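Local atomic coordinates of putative sugar ABC transporter, substrate-binding protein (Clostridium phytofermentans, PDB entry 4WZZ), a protein that binds L-rhamnose between its two lobes and probably delivers this sugar to an ABC transporter as the substrate-binding component. Residues Ala124-Leu129 / Asn147-Lys152; Asp143-Ala148 / Thr189-Asn194; Ala166-Ile171 / Ser207-Leu212. All blocks are in the same frame, centred on the assembly; numbering follows the deposited sequence.

Contact 1 of 3, residues Ala124-Leu129 / Asn147-Lys152; sequences ALEPAL and NANSRK
The carboxylate of Glu126 and the amide of Asn147 meet almost perpendicularly, their planes 83° apart. ND2 of Asn147 comes in from above the carboxylate plane and donates to Glu126 OE1 at 3.0 Å. The N-H...O angle of 155° leaves this bond slightly bent. At the other end of the same amide, Ser150 OG lies above the carbonyl plane of Asn147 and donates to OD1 at 2.7 Å. Asn147 is thus held through both its oxygen and its nitrogen, and a further bond from ND2 to Asp123 OD1 ties the amide to the loop just before the helix. Beyond Glu126 a water donates to OE1 and accepts from Asn149 ND2, while Glu126 OE2 rests 3.6 Å from Asn149 CB.

The fold here is the periplasmic-binding-protein type, an alpha/beta lobe with a central sheet. The start of helix 126-134, which precedes strand 138-142, packs on the loop that leads from that strand to strand 154-156. Leu125 takes no part here and packs on helix 97-110.

With CG opposite the backbone N (chi1 176°), the chain of Glu126 runs extended past the hydroxyl of Ser150 to the carboxylate, and its CG lies 3.4 Å from Ser150 OG. The same OG sits against the aliphatic root of the glutamate, 3.3 Å from Glu126 CB, as well as bonding to Asn147. Ser150 is buried and is also met by the next turn of the helix. Leu129 places CD1 4.0 Å from Ser150 CB and 3.8 Å from Ser150 O, and its side chain continues inward to Val139 of strand 138-142.

Contact 2 of 3, residues Asp143-Ala148 / Thr189-Asn194; sequences DSATNA and TATNQN. With RAM (alpha-L-rhamnopyranose), chain B.
Asp143 opens the segment at the rhamnose, taking a hydroxyl on each carboxylate oxygen: O4 of the sugar donates to OD1 at 2.7 Å and O3 to OD2 at 2.6 Å. This two-pronged grip lies in the cleft of a periplasmic sugar-binding protein, where the loop after strand 138-142 faces the start of helix 191-203. Tyr68 OH and Gln157 NE2 also bond to OD1 and help fix the carboxylate. Across the cleft, Asn192 gives its ND2 to the same O3, so that this hydroxyl both donates to Asp143 and accepts from Asn192. OD1 of Asn192 is held by Lys62, which also hydrogen-bonds the rhamnose.

Ser144 follows with its hydroxyl swung opposite its own backbone N (chi1 179°), which carries OG to the first turn of the helix. There it accepts from the backbone N of Asn192 at 3.2 Å, while also bonding to Ala119 O. Its CB packs against the Asn192 amide, 3.6 Å from CG. At Ala145 the carbonyl oxygen accepts from Thr191 OG1 at 2.7 Å, and Thr191 CG2 lies 4.1 Å from Ala145 CB. Farther along the helix, the bend of Gln193 at chi2 (88°) brings its NE2 to rhamnose O2, to which it donates at 3.0 Å in a nearly straight bond, N-H...O 170°.

Contact 3 of 3, residues Ala166-Ile171 / Ser207-Leu212; sequences ALMDAI and SKYSKL
Tyr209 projects toward helix 160-174 and lays its ring obliquely against the shaft of Met168, a selenomethionine here, with CE1 3.8 Å from Met168 CB. The bends of the Met168 chain at chi2 and chi3 (-50° and -48°) fold its CE methyl back toward the loop, into the hollow between the Tyr209 ring and Leu212. It stands 3.9 Å from both Tyr209 CD1 and Leu212 CD1. Leu212 supplies the matching bump: its CD1 fits between Met168 CE and Ile171 CG2, the latter 4.0 Å away, so one methyl touches side chains from two successive turns of the helix.

On the other side of the ring the aliphatic chain of Lys208 lies flat, CG 3.4 Å above the plane and over its centre. Past the ring, the Lys208 chain reaches Asp169. Its NZ forms a salt bridge with OD1 at 3.2 Å, and the phenol OH of Tyr209 donates to the same oxygen at 2.5 Å, a short bond. The two donors come from opposite faces of the carboxylate plane, which is turned only 25° from the ring. Gln165, one turn back on the helix, holds OD2. Asp169 and Lys208 form the more exposed side of the contact, while Trp181 of strand 179-185 touches Met168, Ile171 and Leu212 on the inner side.

A type I turn from Tyr209 to Leu212 swings the chain from the ring into strand 212-219. The arrangement, partly buried and toward the outside of the lobe, well away from the sugar, is that of a helix packed against a parallel sheet, near its outermost strand 212-219, in an alpha/beta lobe of the periplasmic-binding-protein fold.

In the fold
Contact 2 is the deep one, its centre about 9 Å from the centre of the chain, and joins the two lobes at the sugar; contacts 1 and 3 lie farther out, one in each lobe, with centres about 34 Å apart. Contacts 1 and 2 touch directly, Arg151 NH1 meeting Thr146 O and Leu129 packing on Thr146: the loop after strand 138-142 faces helix 191-203 of the other lobe at 143-145 and rests on helix 126-134 of its own lobe at 147-150. Contact 3 touches neither. Hydroxyls, amides and a carboxylate shared with the sugar dominate contact 2, a water-linked carboxylate edges contact 1, and contact 3 combines apolar packing with a salt bridge.

Contact 1 of 3, residues Ala124-Leu129 / Asn147-Lys152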
loop_
_atom_site.group_PDB
_atom_site.type_symbol
_atom_site.label_atom_id
_atom_site.label_comp_id
_atom_site.label_asym_id
_atom_site.label_seq_id
_atom_site.Cartn_x
_atom_site.Cartn_y
_atom_site.Cartn_z
ATOM N N ALA A 124 -11.103 13.438 -3.833
ATOM C CA ALA A 124 -12.176 13.848 -2.929
ATOM C C ALA A 124 -11.663 14.537 -1.673
ATOM O O ALA A 124 -12.394 15.300 -1.036
ATOM C CB ALA A 124 -13.036 12.642 -2.561
ATOM N N LEU A 125 -10.409 14.288 -1.318
ATOM C CA LEU A 125 -9.846 14.869 -0.104
ATOM C C LEU A 125 -9.306 16.281 -0.323
ATOM O O LEU A 125 -8.852 16.929 0.625
ATOM C CB LEU A 125 -8.719 13.977 0.416
ATOM C CG LEU A 125 -9.032 12.488 0.530
ATOM C CD1 LEU A 125 -7.784 11.777 1.006
ATOM C CD2 LEU A 125 -10.193 12.260 1.490
ATOM N N GLU A 126 -9.347 16.756 -1.567
ATOM C CA GLU A 126 -8.615 17.960 -1.920
ATOM C C GLU A 126 -9.147 19.190 -1.169
ATOM O O GLU A 126 -8.359 20.003 -0.691
ATOM C CB GLU A 126 -8.600 18.204 -3.437
ATOM C CG GLU A 126 -7.917 19.533 -3.808
ATOM C CD GLU A 126 -7.583 19.684 -5.285
ATOM O OE1 GLU A 126 -7.773 18.733 -6.081
ATOM O OE2 GLU A 126 -7.112 20.781 -5.642
ATOM N N PRO A 127 -10.473 19.341 -1.071
ATOM C CA PRO A 127 -10.920 20.531 -0.332
ATOM C C PRO A 127 -10.471 20.552 1.133
ATOM O O PRO A 127 -10.007 21.592 1.607
ATOM C CB PRO A 127 -12.444 20.445 -0.424
ATOM C CG PRO A 127 -12.698 19.692 -1.678
ATOM C CD PRO A 127 -11.582 18.693 -1.792
ATOM N N ALA A 128 -10.597 19.433 1.839
ATOM C CA ALA A 128 -10.227 19.416 3.248
ATOM C C ALA A 128 -8.724 19.615 3.424
ATOM O O ALA A 128 -8.282 20.327 4.338
ATOM C CB ALA A 128 -10.681 18.133 3.899
ATOM N N LEU A 129 -7.937 18.996 2.541
ATOM C CA LEU A 129 -6.488 19.091 2.632
ATOM C C LEU A 129 -6.002 20.473 2.228
ATOM O O LEU A 129 -4.997 20.970 2.749
ATOM C CB LEU A 129 -5.816 18.012 1.784
ATOM C CG LEU A 129 -6.051 16.592 2.303
ATOM C CD1 LEU A 129 -5.408 15.574 1.354
ATOM C CD2 LEU A 129 -5.520 16.440 3.743
ATOM N N ASN A 147 -3.957 13.533 -4.706
ATOM C CA ASN A 147 -3.473 14.115 -5.951
ATOM C C ASN A 147 -2.324 15.115 -5.721
ATOM O O ASN A 147 -1.968 15.401 -4.588
ATOM C CB ASN A 147 -4.620 14.686 -6.781
ATOM C CG ASN A 147 -5.271 15.904 -6.172
ATOM O OD1 ASN A 147 -4.638 16.708 -5.484
ATOM N ND2 ASN A 147 -6.559 16.043 -6.433
ATOM N N ALA A 148 -1.719 15.618 -6.797
ATOM C CA ALA A 148 -0.517 16.455 -6.674
ATOM C C ALA A 148 -0.793 17.818 -6.042
ATOM O O ALA A 148 0.101 18.423 -5.445
ATOM C CB ALA A 148 0.123 16.656 -8.028
ATOM N N ASN A 149 -2.024 18.290 -6.190
ATOM C CA ASN A 149 -2.443 19.582 -5.645
ATOM C C ASN A 149 -2.793 19.522 -4.167
ATOM O O ASN A 149 -3.037 20.559 -3.539
ATOM C CB ASN A 149 -3.666 20.095 -6.396
ATOM C CG ASN A 149 -3.324 20.615 -7.773
ATOM O OD1 ASN A 149 -2.168 20.933 -8.057
ATOM N ND2 ASN A 149 -4.328 20.701 -8.640
ATOM N N SER A 150 -2.834 18.312 -3.622
ATOM C CA SER A 150 -3.292 18.083 -2.261
ATOM C C SER A 150 -2.158 17.726 -1.303
ATOM O O SER A 150 -2.417 17.323 -0.170
ATOM C CB SER A 150 -4.332 16.948 -2.266
ATOM O OG SER A 150 -5.495 17.323 -2.993
ATOM N N ARG A 151 -0.913 17.840 -1.754
ATOM C CA ARG A 151 0.228 17.375 -0.963
ATOM C C ARG A 151 1.513 18.102 -1.338
ATOM O O ARG A 151 1.598 18.715 -2.400
ATOM C CB ARG A 151 0.449 15.873 -1.206
ATOM C CG ARG A 151 1.091 15.594 -2.558
ATOM C CD ARG A 151 1.251 14.126 -2.828
ATOM N NE ARG A 151 2.180 13.865 -3.938
ATOM C CZ ARG A 151 1.849 13.311 -5.106
ATOM N NH1 ARG A 151 0.594 12.983 -5.396
ATOM N NH2 ARG A 151 2.791 13.085 -6.009
ATOM N N LYS A 152 2.516 18.029 -0.472
ATOM C CA LYS A 152 3.832 18.547 -0.818
ATOM C C LYS A 152 4.703 17.425 -1.387
ATOM O O LYS A 152 5.608 17.688 -2.182
ATOM C CB LYS A 152 4.486 19.227 0.390
ATOM C CG LYS A 152 3.848 20.557 0.708
ATOM C CD LYS A 152 4.566 21.242 1.844
ATOM C CE LYS A 152 4.280 22.721 1.880
ATOM N NZ LYS A 152 4.672 23.293 3.200
HETATM O O HOH W 1 -6.797 18.904 -8.448
#

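Contact 2 of 3, residues Asp143-Ala148 / Thr189-Asn194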
loop_
_atom_site.group_PDB
_atom_site.type_symbol
_atom_site.label_atom_id
_atom_site.label_comp_id
_atom_site.label_asym_id
_atom_site.label_seq_id
_atom_site.Cartn_x
_atom_site.Cartn_y
_atom_site.Cartn_z
ATOM N N ASP A 143 1.667 5.721 1.166
ATOM C CA ASP A 143 0.963 4.441 0.927
ATOM C C ASP A 143 0.017 4.533 -0.261
ATOM O O ASP A 143 0.092 3.727 -1.200
ATOM C CB ASP A 143 0.214 3.996 2.189
ATOM C CG ASP A 143 -0.492 2.668 2.025
ATOM O OD1 ASP A 143 0.124 1.714 1.508
ATOM O OD2 ASP A 143 -1.659 2.598 2.442
ATOM N N SER A 144 -0.885 5.502 -0.212
ATOM C CA SER A 144 -1.853 5.730 -1.277
ATOM C C SER A 144 -1.963 7.242 -1.487
ATOM O O SER A 144 -2.280 7.995 -0.561
ATOM C CB SER A 144 -3.203 5.113 -0.887
ATOM O OG SER A 144 -4.194 5.329 -1.882
ATOM N N ALA A 145 -1.669 7.686 -2.699
ATOM C CA ALA A 145 -1.452 9.116 -2.936
ATOM C C ALA A 145 -2.744 9.930 -3.018
ATOM O O ALA A 145 -3.715 9.523 -3.665
ATOM C CB ALA A 145 -0.638 9.312 -4.220
ATOM N N THR A 146 -2.729 11.104 -2.387
ATOM C CA THR A 146 -3.669 12.152 -2.738
ATOM C C THR A 146 -3.154 12.723 -4.043
ATOM O O THR A 146 -2.018 12.459 -4.435
ATOM C CB THR A 146 -3.662 13.318 -1.750
ATOM O OG1 THR A 146 -2.339 13.874 -1.701
ATOM C CG2 THR A 146 -4.070 12.851 -0.371
ATOM N N ASN A 147 -3.957 13.533 -4.706
ATOM C CA ASN A 147 -3.473 14.115 -5.951
ATOM C C ASN A 147 -2.324 15.115 -5.721
ATOM O O ASN A 147 -1.968 15.401 -4.588
ATOM C CB ASN A 147 -4.620 14.686 -6.781
ATOM C CG ASN A 147 -5.271 15.904 -6.172
ATOM O OD1 ASN A 147 -4.638 16.708 -5.484
ATOM N ND2 ASN A 147 -6.559 16.043 -6.433
ATOM N N ALA A 148 -1.719 15.618 -6.797
ATOM C CA ALA A 148 -0.517 16.455 -6.674
ATOM C C ALA A 148 -0.793 17.818 -6.042
ATOM O O ALA A 148 0.101 18.423 -5.445
ATOM C CB ALA A 148 0.123 16.656 -8.028
ATOM N N THR A 189 -11.881 3.259 -5.239
ATOM C CA THR A 189 -11.329 4.597 -5.301
ATOM C C THR A 189 -9.890 4.711 -4.798
ATOM O O THR A 189 -9.291 5.789 -4.905
ATOM C CB THR A 189 -12.186 5.547 -4.449
ATOM O OG1 THR A 189 -12.317 5.001 -3.134
ATOM C CG2 THR A 189 -13.573 5.704 -5.073
ATOM N N ALA A 190 -9.326 3.620 -4.284
ATOM C CA ALA A 190 -8.009 3.674 -3.668
ATOM C C ALA A 190 -6.948 3.962 -4.706
ATOM O O ALA A 190 -6.780 3.234 -5.682
ATOM C CB ALA A 190 -7.697 2.357 -2.970
ATOM N N THR A 191 -6.219 5.040 -4.495
ATOM C CA THR A 191 -5.219 5.458 -5.457
ATOM C C THR A 191 -4.176 4.401 -5.712
ATOM O O THR A 191 -3.807 4.172 -6.864
ATOM C CB THR A 191 -4.517 6.752 -4.967
ATOM O OG1 THR A 191 -5.525 7.647 -4.500
ATOM C CG2 THR A 191 -3.696 7.370 -6.084
ATOM N N ASN A 192 -3.665 3.778 -4.649
ATOM C CA ASN A 192 -2.583 2.821 -4.853
ATOM C C ASN A 192 -3.014 1.589 -5.632
ATOM O O ASN A 192 -2.366 1.233 -6.628
ATOM C CB ASN A 192 -1.829 2.448 -3.550
ATOM C CG ASN A 192 -2.718 1.948 -2.439
ATOM O OD1 ASN A 192 -3.947 1.952 -2.525
ATOM N ND2 ASN A 192 -2.078 1.529 -1.340
ATOM N N GLN A 193 -4.084 0.924 -5.230
ATOM C CA GLN A 193 -4.506 -0.239 -6.019
ATOM C C GLN A 193 -4.811 0.172 -7.434
ATOM O O GLN A 193 -4.477 -0.524 -8.372
ATOM C CB GLN A 193 -5.709 -0.958 -5.418
ATOM C CG GLN A 193 -5.335 -1.932 -4.309
ATOM C CD GLN A 193 -5.285 -1.308 -2.930
ATOM O OE1 GLN A 193 -5.860 -0.250 -2.681
ATOM N NE2 GLN A 193 -4.660 -2.017 -1.993
ATOM N N ASN A 194 -5.459 1.316 -7.616
ATOM C CA ASN A 194 -5.784 1.707 -8.975
ATOM C C ASN A 194 -4.518 1.930 -9.821
ATOM O O ASN A 194 -4.494 1.595 -11.023
ATOM C CB ASN A 194 -6.676 2.944 -8.969
ATOM C CG ASN A 194 -8.104 2.618 -8.560
ATOM O OD1 ASN A 194 -8.515 1.448 -8.537
ATOM N ND2 ASN A 194 -8.869 3.650 -8.238
HETATM C C1 RAM B . -3.804 -2.819 2.225
HETATM C C2 RAM B . -4.014 -1.328 1.990
HETATM C C3 RAM B . -2.707 -0.596 1.685
HETATM C C4 RAM B . -1.897 -1.336 0.626
HETATM C C5 RAM B . -1.737 -2.806 1.007
HETATM C C6 RAM B . -1.023 -3.596 -0.078
HETATM O O1 RAM B . -3.167 -2.995 3.442
HETATM O O2 RAM B . -4.909 -1.233 0.925
HETATM O O3 RAM B . -3.055 0.728 1.287
HETATM O O4 RAM B . -0.627 -0.724 0.484
HETATM O O5 RAM B . -2.986 -3.405 1.227
#

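Contact 3 of 3, residues Ala166-Ile171 / Ser207-Leu212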
loop_
_atom_site.group_PDB
_atom_site.type_symbol
_atom_site.label_atom_id
_atom_site.label_comp_id
_atom_site.label_asym_id
_atom_site.label_seq_id
_atom_site.Cartn_x
_atom_site.Cartn_y
_atom_site.Cartn_z
ATOM N N ALA A 166 6.288 -7.095 -11.025
ATOM C CA ALA A 166 6.449 -8.270 -10.170
ATOM C C ALA A 166 5.186 -9.111 -10.215
ATOM O O ALA A 166 5.227 -10.337 -10.340
ATOM C CB ALA A 166 6.733 -7.843 -8.721
ATOM N N LEU A 167 4.036 -8.461 -10.085
ATOM C CA LEU A 167 2.787 -9.189 -10.088
ATOM C C LEU A 167 2.488 -9.859 -11.417
ATOM O O LEU A 167 2.057 -11.003 -11.448
ATOM C CB LEU A 167 1.641 -8.270 -9.641
ATOM C CG LEU A 167 1.725 -7.841 -8.160
ATOM C CD1 LEU A 167 0.620 -6.879 -7.811
ATOM C CD2 LEU A 167 1.709 -9.046 -7.230
HETATM N N MSE A 168 2.722 -9.164 -12.528
HETATM C CA MSE A 168 2.438 -9.781 -13.830
HETATM C C MSE A 168 3.333 -10.992 -14.045
HETATM O O MSE A 168 2.876 -12.021 -14.541
HETATM C CB MSE A 168 2.585 -8.805 -14.991
HETATM C CG MSE A 168 1.440 -7.808 -15.122
HETATM SE SE MSE A 168 -0.363 -8.643 -15.101
HETATM C CE MSE A 168 -0.061 -10.070 -16.404
ATOM N N ASP A 169 4.609 -10.869 -13.693
ATOM C CA ASP A 169 5.535 -11.991 -13.849
ATOM C C ASP A 169 5.129 -13.136 -12.934
ATOM O O ASP A 169 5.227 -14.298 -13.330
ATOM C CB ASP A 169 6.983 -11.566 -13.590
ATOM C CG ASP A 169 7.567 -10.721 -14.731
ATOM O OD1 ASP A 169 7.049 -10.807 -15.870
ATOM O OD2 ASP A 169 8.542 -9.963 -14.496
ATOM N N ALA A 170 4.625 -12.826 -11.733
ATOM C CA ALA A 170 4.114 -13.854 -10.848
ATOM C C ALA A 170 2.939 -14.579 -11.453
ATOM O O ALA A 170 2.878 -15.812 -11.451
ATOM C CB ALA A 170 3.721 -13.264 -9.490
ATOM N N ILE A 171 1.990 -13.831 -12.001
ATOM C CA ILE A 171 0.830 -14.469 -12.626
ATOM C C ILE A 171 1.262 -15.370 -13.783
ATOM O O ILE A 171 0.792 -16.494 -13.913
ATOM C CB ILE A 171 -0.193 -13.420 -13.092
ATOM C CG1 ILE A 171 -0.819 -12.692 -11.882
ATOM C CG2 ILE A 171 -1.275 -14.070 -13.916
ATOM C CD1 ILE A 171 -1.206 -11.253 -12.196
ATOM N N SER A 207 3.955 -9.025 -25.421
ATOM C CA SER A 207 3.599 -10.296 -26.053
ATOM C C SER A 207 3.854 -11.511 -25.145
ATOM O O SER A 207 3.214 -12.566 -25.302
ATOM C CB SER A 207 4.315 -10.440 -27.399
ATOM O OG SER A 207 5.700 -10.454 -27.192
ATOM N N LYS A 208 4.741 -11.381 -24.163
ATOM C CA LYS A 208 5.002 -12.522 -23.275
ATOM C C LYS A 208 3.775 -12.937 -22.460
ATOM O O LYS A 208 3.688 -14.091 -22.007
ATOM C CB LYS A 208 6.167 -12.241 -22.335
ATOM C CG LYS A 208 5.860 -11.217 -21.289
ATOM C CD LYS A 208 7.123 -10.738 -20.575
ATOM C CE LYS A 208 7.635 -11.767 -19.592
ATOM N NZ LYS A 208 8.641 -11.159 -18.673
ATOM N N TYR A 209 2.830 -12.012 -22.298
ATOM C CA TYR A 209 1.625 -12.264 -21.499
ATOM C C TYR A 209 0.401 -12.563 -22.361
ATOM O O TYR A 209 -0.704 -12.548 -21.874
ATOM C CB TYR A 209 1.306 -11.060 -20.616
ATOM C CG TYR A 209 2.461 -10.595 -19.737
ATOM C CD1 TYR A 209 2.880 -11.352 -18.646
ATOM C CD2 TYR A 209 3.140 -9.421 -20.017
ATOM C CE1 TYR A 209 3.934 -10.937 -17.840
ATOM C CE2 TYR A 209 4.194 -8.988 -19.204
ATOM C CZ TYR A 209 4.585 -9.760 -18.127
ATOM O OH TYR A 209 5.623 -9.357 -17.336
ATOM N N SER A 210 0.598 -12.841 -23.640
ATOM C CA SER A 210 -0.512 -12.832 -24.587
ATOM C C SER A 210 -1.516 -13.971 -24.379
ATOM O O SER A 210 -2.660 -13.869 -24.819
ATOM C CB SER A 210 0.007 -12.861 -26.020
ATOM O OG SER A 210 0.654 -14.083 -26.290
ATOM N N LYS A 211 -1.090 -15.041 -23.714
ATOM C CA LYS A 211 -1.974 -16.182 -23.426
ATOM C C LYS A 211 -2.690 -16.097 -22.094
ATOM O O LYS A 211 -3.446 -17.004 -21.742
ATOM C CB LYS A 211 -1.193 -17.489 -23.469
ATOM C CG LYS A 211 -0.607 -17.810 -24.832
ATOM C CD LYS A 211 0.607 -18.705 -24.683
ATOM C CE LYS A 211 0.336 -20.119 -25.114
ATOM N NZ LYS A 211 0.731 -20.351 -26.533
ATOM N N LEU A 212 -2.444 -15.020 -21.341
ATOM C CA LEU A 212 -3.182 -14.738 -20.115
ATOM C C LEU A 212 -4.416 -13.928 -20.461
ATOM O O LEU A 212 -4.405 -13.154 -21.414
ATOM C CB LEU A 212 -2.302 -13.940 -19.150
ATOM C CG LEU A 212 -1.042 -14.631 -18.631
ATOM C CD1 LEU A 212 -0.222 -13.686 -17.756
ATOM C CD2 LEU A 212 -1.422 -15.870 -17.841
#